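Local coordinates for TCP pilus virulence regulatory protein (PDB 4MLO) that probably activates transcription of virulence genes in Vibrio cholerae as an AraC-family DNA-binding regulator that holds a fatty acid between its cupin-like domain and its helix-turn-helix part, at residues 264-267 / 268-271. Sequence-based numbering, arbitrary orientation.
Sequences SEYL and FMLT. With PAM (palmitoleic acid), chain E.
Phe268, Met269, Leu270 and Thr271 each return a backbone N-H to the carbonyl four residues earlier, on Ser264, Glu265, Tyr266 and Leu267, the i to i+4 ladder of an alpha-helix; the bond from Leu270 N to Tyr266 O is 3.0 Å long. The same i, i+4 spacing, about one helical turn, sets Leu270 against Tyr266. Leu270 lies over one face of the Tyr266 ring in a CH-pi contact, its CG 4.2 Å from the ring centroid and 28° off the normal. One methyl, CD1, reaches 3.5 Å from Tyr266 CE1, while CD2 comes up to the phenol oxygen. With CG opposite the backbone N (chi1 176°), the Tyr266 ring lies beside Leu270. Palmitoleic acid meets the same ring at its edge, C14 lying 4.0 Å from Tyr266 CE2. Met269 extends from the helix and then bends at chi3 (76°), bringing its CE within 3.6 Å of C14 of the fatty acid; the thioether thus lines the pocket beside the hydrocarbon tail. Tyr266 OH hydrogen-bonds to Tyr12, which with Lys230 and Lys31 also binds the ligand carboxylate, making Tyr266 a second-shell residue there. Helix 263-271, the last of the AraC-type region, thus packs against the cupin-like domain beside the fatty-acid pocket: Leu270 rests on Asn10 and Tyr12 of strand 7-14, and with Tyr266 it touches Met229 of helix 213-230.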
loop_
_atom_site.group_PDB
_atom_site.type_symbol
_atom_site.label_atom_id
_atom_site.label_comp_id
_atom_site.label_asym_id
_atom_site.label_seq_id
_atom_site.Cartn_x
_atom_site.Cartn_y
_atom_site.Cartn_z
ATOM N N SER A 264 4.067 -8.735 17.797
ATOM C CA SER A 264 3.775 -8.038 19.045
ATOM C C SER A 264 4.279 -6.605 18.987
ATOM O O SER A 264 3.650 -5.690 19.544
ATOM C CB SER A 264 4.398 -8.813 20.213
ATOM O OG SER A 264 5.814 -8.799 20.090
ATOM N N GLU A 265 5.421 -6.381 18.311
ATOM C CA GLU A 265 5.975 -5.038 18.248
ATOM C C GLU A 265 5.141 -4.137 17.346
ATOM O O GLU A 265 4.924 -2.971 17.672
ATOM C CB GLU A 265 7.438 -5.069 17.777
ATOM C CG GLU A 265 7.964 -3.666 17.540
ATOM C CD GLU A 265 9.435 -3.497 17.844
ATOM O OE1 GLU A 265 10.220 -4.449 17.610
ATOM O OE2 GLU A 265 9.800 -2.392 18.314
ATOM N N TYR A 266 4.625 -4.669 16.225
ATOM C CA TYR A 266 3.745 -3.872 15.383
ATOM C C TYR A 266 2.470 -3.504 16.139
ATOM O O TYR A 266 1.994 -2.357 16.082
ATOM C CB TYR A 266 3.442 -4.624 14.078
ATOM C CG TYR A 266 2.466 -3.876 13.215
ATOM C CD1 TYR A 266 1.151 -4.315 13.042
ATOM C CD2 TYR A 266 2.842 -2.677 12.620
ATOM C CE1 TYR A 266 0.267 -3.578 12.270
ATOM C CE2 TYR A 266 1.967 -1.948 11.845
ATOM C CZ TYR A 266 0.674 -2.394 11.691
ATOM O OH TYR A 266 -0.202 -1.653 10.943
ATOM N N LEU A 267 1.901 -4.459 16.881
ATOM C CA LEU A 267 0.745 -4.152 17.712
ATOM C C LEU A 267 1.026 -2.969 18.630
ATOM O O LEU A 267 0.201 -2.059 18.764
ATOM C CB LEU A 267 0.363 -5.394 18.512
ATOM C CG LEU A 267 -1.089 -5.673 18.871
ATOM C CD1 LEU A 267 -2.063 -5.343 17.755
ATOM C CD2 LEU A 267 -1.182 -7.144 19.233
ATOM N N PHE A 268 2.189 -2.955 19.256
ATOM C CA PHE A 268 2.569 -1.819 20.073
ATOM C C PHE A 268 2.630 -0.525 19.258
ATOM O O PHE A 268 2.215 0.543 19.726
ATOM C CB PHE A 268 3.906 -2.114 20.711
ATOM C CG PHE A 268 4.207 -1.208 21.788
ATOM C CD1 PHE A 268 4.754 0.032 21.506
ATOM C CD2 PHE A 268 3.870 -1.539 23.087
ATOM C CE1 PHE A 268 5.009 0.930 22.498
ATOM C CE2 PHE A 268 4.125 -0.637 24.102
ATOM C CZ PHE A 268 4.698 0.604 23.792
ATOM N N MET A 269 3.145 -0.588 18.028
ATOM C CA MET A 269 3.197 0.629 17.221
ATOM C C MET A 269 1.804 1.164 16.941
ATOM O O MET A 269 1.620 2.373 16.774
ATOM C CB MET A 269 3.937 0.351 15.914
ATOM C CG MET A 269 5.363 -0.063 16.158
ATOM S SD MET A 269 6.187 -0.452 14.609
ATOM C CE MET A 269 6.453 1.220 14.001
ATOM N N LEU A 270 0.808 0.286 16.906
ATOM C CA LEU A 270 -0.560 0.697 16.640
ATOM C C LEU A 270 -1.294 1.159 17.884
ATOM O O LEU A 270 -2.106 2.080 17.797
ATOM C CB LEU A 270 -1.372 -0.461 16.051
ATOM C CG LEU A 270 -1.214 -0.813 14.589
ATOM C CD1 LEU A 270 -2.067 -2.060 14.337
ATOM C CD2 LEU A 270 -1.664 0.320 13.695
ATOM N N THR A 271 -1.101 0.467 19.017
ATOM C CA THR A 271 -2.013 0.574 20.161
ATOM C C THR A 271 -1.314 0.965 21.446
ATOM O O THR A 271 -1.994 1.135 22.460
ATOM C CB THR A 271 -2.770 -0.753 20.434
ATOM O OG1 THR A 271 -1.878 -1.751 20.966
ATOM C CG2 THR A 271 -3.441 -1.302 19.177
HETATM C C1 PAM E . 0.180 -0.044 7.063
HETATM O O1 PAM E . -0.217 0.904 7.794
HETATM O O2 PAM E . -0.535 -0.501 6.141
HETATM C C2 PAM E . 1.526 -0.673 7.298
HETATM C C3 PAM E . 2.425 -0.588 6.055
HETATM C C4 PAM E . 2.649 0.875 5.682
HETATM C C5 PAM E . 3.595 1.043 4.497
HETATM C C6 PAM E . 3.669 2.503 4.055
HETATM C C7 PAM E . 4.232 3.427 5.135
HETATM C C8 PAM E . 5.707 3.154 5.374
HETATM C C9 PAM E . 6.280 4.009 6.500
HETATM C C10 PAM E . 6.052 3.782 7.798
HETATM C C11 PAM E . 5.151 2.660 8.287
HETATM C C12 PAM E . 5.578 2.091 9.640
HETATM C C13 PAM E . 4.843 0.764 9.846
HETATM C C14 PAM E . 5.453 -0.159 10.881
HETATM C C15 PAM E . 6.899 -0.514 10.558
HETATM C C16 PAM E . 7.308 -1.829 11.172
#